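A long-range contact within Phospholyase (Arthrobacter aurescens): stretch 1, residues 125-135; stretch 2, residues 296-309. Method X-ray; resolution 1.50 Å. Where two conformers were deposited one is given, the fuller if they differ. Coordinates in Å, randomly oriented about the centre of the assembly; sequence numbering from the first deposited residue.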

# COMPACT_ATOMS: atom_id res chain seq x y z
N GLU A 125 3.67 -0.29 8.81
CA GLU A 125 4.16 -1.68 8.73
C GLU A 125 5.65 -1.68 8.58
O GLU A 125 6.35 -2.46 9.30
CB GLU A 125 3.50 -2.38 7.51
CG GLU A 125 3.95 -3.80 7.31
CD GLU A 125 3.38 -4.81 8.26
OE1 GLU A 125 2.51 -4.49 9.08
OE2 GLU A 125 3.83 -6.01 8.19
N LEU A 126 6.20 -0.89 7.66
CA LEU A 126 7.68 -0.85 7.43
C LEU A 126 8.40 -0.30 8.64
O LEU A 126 9.47 -0.86 9.02
CB LEU A 126 7.99 -0.06 6.15
CG LEU A 126 9.46 0.15 5.83
CD1 LEU A 126 10.18 -1.15 5.61
CD2 LEU A 126 9.58 1.04 4.56
N ALA A 127 7.90 0.78 9.23
CA ALA A 127 8.58 1.31 10.44
C ALA A 127 8.66 0.28 11.55
O ALA A 127 9.72 0.20 12.23
CB ALA A 127 7.92 2.61 10.91
N LEU A 128 7.57 -0.47 11.82
CA LEU A 128 7.62 -1.52 12.90
C LEU A 128 8.66 -2.57 12.53
O LEU A 128 9.35 -3.15 13.41
CB LEU A 128 6.22 -2.14 13.14
CG LEU A 128 5.16 -1.27 13.80
CD1 LEU A 128 3.91 -2.08 13.85
CD2 LEU A 128 5.59 -0.90 15.21
N ARG A 129 8.74 -2.93 11.23
CA ARG A 129 9.71 -3.93 10.73
C ARG A 129 11.14 -3.48 10.90
O ARG A 129 12.05 -4.27 11.42
CB ARG A 129 9.30 -4.33 9.29
CG ARG A 129 10.16 -5.53 8.72
CD ARG A 129 9.69 -5.93 7.30
NE ARG A 129 10.63 -6.97 6.78
CZ ARG A 129 10.99 -7.13 5.51
NH1 ARG A 129 10.39 -6.48 4.54
NH2 ARG A 129 11.92 -8.03 5.19
N ILE A 130 11.47 -2.28 10.49
CA ILE A 130 12.85 -1.67 10.73
C ILE A 130 13.13 -1.73 12.19
O ILE A 130 14.27 -2.18 12.58
CB ILE A 130 12.85 -0.22 10.19
CG1 ILE A 130 12.80 -0.17 8.65
CG2 ILE A 130 14.14 0.50 10.67
CD1 ILE A 130 12.39 1.24 8.09
N ALA A 131 12.23 -1.28 13.04
CA ALA A 131 12.49 -1.24 14.47
C ALA A 131 12.73 -2.63 15.05
O ALA A 131 13.68 -2.82 15.90
CB ALA A 131 11.38 -0.51 15.22
N ARG A 132 11.87 -3.60 14.74
CA ARG A 132 12.01 -5.01 15.33
C ARG A 132 13.39 -5.55 14.94
O ARG A 132 14.13 -6.15 15.82
CB ARG A 132 10.88 -5.92 14.71
CG ARG A 132 10.51 -7.13 15.43
CD ARG A 132 9.41 -7.86 14.69
NE ARG A 132 8.21 -7.06 14.45
CZ ARG A 132 7.75 -6.65 13.25
NH1 ARG A 132 8.34 -6.95 12.15
NH2 ARG A 132 6.62 -5.93 13.26
N GLN A 133 13.84 -5.40 13.71
CA GLN A 133 15.16 -5.94 13.29
C GLN A 133 16.32 -5.18 13.93
O GLN A 133 17.35 -5.81 14.35
CB GLN A 133 15.36 -5.85 11.77
CG GLN A 133 14.36 -6.67 10.92
CD GLN A 133 14.75 -6.78 9.45
OE1 GLN A 133 15.87 -6.35 9.04
NE2 GLN A 133 13.86 -7.33 8.61
N HIS A 134 16.21 -3.86 14.10
CA HIS A 134 17.30 -3.07 14.68
C HIS A 134 17.46 -3.31 16.20
O HIS A 134 18.60 -3.48 16.70
CB HIS A 134 17.01 -1.56 14.51
CG HIS A 134 18.01 -0.68 15.19
ND1 HIS A 134 17.84 -0.05 16.40
CD2 HIS A 134 19.27 -0.42 14.79
CE1 HIS A 134 18.98 0.58 16.73
NE2 HIS A 134 19.86 0.37 15.76
N THR A 135 16.35 -3.38 16.93
CA THR A 135 16.34 -3.47 18.39
C THR A 135 16.59 -4.89 18.84
O THR A 135 17.08 -5.09 20.02
CB THR A 135 15.05 -2.97 19.00
OG1 THR A 135 13.93 -3.80 18.68
CG2 THR A 135 14.83 -1.48 18.70
N ALA A 296 20.33 8.05 8.65
CA ALA A 296 21.27 7.33 7.79
C ALA A 296 21.69 5.97 8.34
O ALA A 296 21.69 4.99 7.58
CB ALA A 296 22.52 8.18 7.55
N GLU A 297 21.99 5.87 9.61
CA GLU A 297 22.35 4.61 10.20
C GLU A 297 21.25 3.55 10.06
O GLU A 297 21.50 2.43 9.69
CB GLU A 297 22.69 4.84 11.67
CG GLU A 297 22.76 3.59 12.56
CD GLU A 297 22.66 3.92 14.06
OE1 GLU A 297 23.69 4.44 14.58
OE2 GLU A 297 21.57 3.70 14.67
N LEU A 298 19.98 3.94 10.34
CA LEU A 298 18.86 3.00 10.29
C LEU A 298 18.59 2.56 8.84
O LEU A 298 18.32 1.33 8.59
CB LEU A 298 17.56 3.54 10.97
CG LEU A 298 17.70 3.60 12.54
CD1 LEU A 298 16.56 4.35 13.22
CD2 LEU A 298 17.83 2.24 13.23
N LEU A 299 18.52 3.54 7.90
CA LEU A 299 18.28 3.13 6.49
C LEU A 299 19.39 2.20 5.96
O LEU A 299 19.14 1.23 5.28
CB LEU A 299 18.04 4.38 5.60
CG LEU A 299 17.84 4.03 4.08
CD1 LEU A 299 16.75 4.85 3.43
CD2 LEU A 299 19.17 4.13 3.29
N ASP A 300 20.67 2.55 6.22
CA ASP A 300 21.76 1.76 5.70
C ASP A 300 21.75 0.31 6.29
O ASP A 300 21.93 -0.65 5.56
CB ASP A 300 23.11 2.44 6.11
CG ASP A 300 24.37 1.66 5.59
OD1 ASP A 300 24.53 1.63 4.42
OD2 ASP A 300 25.18 1.11 6.40
N GLU A 301 21.49 0.16 7.59
CA GLU A 301 21.44 -1.12 8.24
C GLU A 301 20.37 -2.03 7.61
O GLU A 301 20.56 -3.20 7.31
CB GLU A 301 21.23 -0.97 9.76
CG GLU A 301 21.00 -2.27 10.48
CD GLU A 301 20.68 -2.09 11.94
OE1 GLU A 301 20.01 -1.15 12.33
OE2 GLU A 301 21.16 -2.89 12.73
N PHE A 302 19.16 -1.41 7.45
CA PHE A 302 18.05 -2.23 6.93
C PHE A 302 18.32 -2.68 5.49
O PHE A 302 18.01 -3.85 5.13
CB PHE A 302 16.69 -1.43 6.98
CG PHE A 302 15.44 -2.24 6.68
CD1 PHE A 302 14.89 -3.12 7.61
CD2 PHE A 302 14.78 -2.08 5.40
CE1 PHE A 302 13.72 -3.80 7.29
CE2 PHE A 302 13.64 -2.81 5.13
CZ PHE A 302 13.12 -3.64 6.03
N GLY A 303 18.88 -1.80 4.66
CA GLY A 303 19.23 -2.21 3.26
C GLY A 303 20.37 -3.20 3.13
O GLY A 303 20.36 -4.03 2.23
N ARG A 304 21.27 -3.20 4.09
CA ARG A 304 22.34 -4.24 4.09
C ARG A 304 21.74 -5.61 4.44
O ARG A 304 22.34 -6.63 4.03
CB ARG A 304 23.46 -3.93 5.12
CG ARG A 304 24.37 -2.78 4.73
CD ARG A 304 25.60 -2.66 5.70
NE ARG A 304 25.33 -2.84 7.13
CZ ARG A 304 25.09 -1.85 8.02
NH1 ARG A 304 25.08 -0.58 7.63
NH2 ARG A 304 24.87 -2.13 9.31
N HIS A 305 20.68 -5.67 5.23
CA HIS A 305 20.11 -6.90 5.73
C HIS A 305 18.90 -7.43 4.93
O HIS A 305 18.46 -8.61 5.21
CB HIS A 305 19.64 -6.68 7.19
CG HIS A 305 20.75 -6.49 8.18
ND1 HIS A 305 20.50 -5.97 9.44
CD2 HIS A 305 22.07 -6.76 8.11
CE1 HIS A 305 21.66 -5.93 10.11
NE2 HIS A 305 22.62 -6.38 9.31
N ASN A 306 18.34 -6.64 3.97
CA ASN A 306 17.15 -7.07 3.24
C ASN A 306 17.16 -6.51 1.85
O ASN A 306 17.50 -5.33 1.64
CB ASN A 306 15.85 -6.53 3.88
CG ASN A 306 15.71 -6.89 5.38
OD1 ASN A 306 15.03 -7.86 5.79
ND2 ASN A 306 16.28 -6.02 6.22
N MET A 307 16.74 -7.33 0.86
CA MET A 307 16.54 -6.86 -0.50
C MET A 307 15.13 -6.22 -0.62
O MET A 307 14.17 -6.76 -1.17
CB MET A 307 16.78 -7.99 -1.54
CG MET A 307 16.63 -7.54 -2.98
SD MET A 307 16.86 -5.82 -3.55
CE MET A 307 15.25 -5.95 -4.40
N PHE A 308 15.00 -5.06 0.03
CA PHE A 308 13.70 -4.38 0.17
C PHE A 308 13.35 -3.60 -1.11
O PHE A 308 14.14 -2.77 -1.58
CB PHE A 308 13.69 -3.42 1.41
CG PHE A 308 12.36 -2.70 1.57
CD1 PHE A 308 11.28 -3.38 2.08
CD2 PHE A 308 12.20 -1.39 1.10
CE1 PHE A 308 10.00 -2.74 2.14
CE2 PHE A 308 10.94 -0.79 1.11
CZ PHE A 308 9.88 -1.47 1.61
N PHE A 309 12.09 -3.78 -1.57
CA PHE A 309 11.64 -3.12 -2.83
C PHE A 309 10.10 -3.04 -2.77
O PHE A 309 9.46 -4.08 -2.53
CB PHE A 309 12.17 -3.87 -4.10
CG PHE A 309 11.81 -3.23 -5.43
CD1 PHE A 309 12.27 -1.97 -5.77
CD2 PHE A 309 10.85 -3.82 -6.20
CE1 PHE A 309 11.83 -1.32 -6.96
CE2 PHE A 309 10.47 -3.25 -7.48
CZ PHE A 309 10.93 -2.01 -7.83
O HOH W 1 17.98 -4.72 9.80
O HOH W 2 19.87 -5.55 12.59
O HOH W 3 21.20 -3.19 15.46

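Helices that cross at a steep angle cannot zip together along their lengths; they meet over a short patch, where one large side chain can be the centrepiece. The contact between residues 125-135 and 296-309 of this phospholyase illustrates the principle. The two helices run at 84° to each other with their axes 10.5 Å apart at closest approach, and the aromatic knob is Phe302, which sits among Leu126, Arg129, Ile130 and Gln133, side chains spread over two turns of the first helix.

Leu126 opens the contact. Its CB points toward the second stretch, and its methyl CD1 reaches two aromatic rings: it lies 3.9 Å from Phe302 CE2 and 3.8 Å from Phe308 CE1. The second of these approaches is a CH-pi contact over the face of the Phe308 ring, so the loop beyond the helix adds to the apolar packing.

One turn on, the CA-to-CB bond of Arg129 points sideways, but its extended chain brings the guanidinium close to the second stretch. Phe302 CZ lies over one face of that group, 4.1 Å from Arg129 CZ, while Arg129 NH1 approaches the edge of the Phe308 ring, 4.1 Å from Phe308 CD1. Arg129 NH2 comes within 3.2 Å of Asn306 OD1, yet the angle is too poor for a hydrogen bond; the guanidinium nitrogens find their partners elsewhere in the structure.

Ile130 supplies the floor for the knob. Its CG1 lies 3.9 Å from the centroid of the Phe302 ring and only 16° off the ring normal, a CH-pi contact squarely over the face. Here the backbones also draw near, with Ile130 CA 6.5 Å from Phe302 CA.

Gln133 introduces the polar element. Its amide pairs with that of Asn306 through two complementary hydrogen bonds, Asn306 ND2 to Gln133 OE1 at 2.9 Å and Gln133 NE2 to Asn306 OD1 at 3.1 Å, both nearly straight. Asn306 is the first residue to leave helical geometry, and its ND2 also donates to Phe302 O at 3.0 Å, which ties the amide pair to the end of its own helix. Water 1 extends the network, bonding to Gln133 OE1 and His305 ND1, both at 2.8 Å.

At the more exposed end, solvent takes over part of the work. Water 2 donates to Gln133 O and Glu301 OE2, and water 3 to His134 O and the same Glu301 OE2, so one carboxylate oxygen is linked to two successive backbone carbonyls.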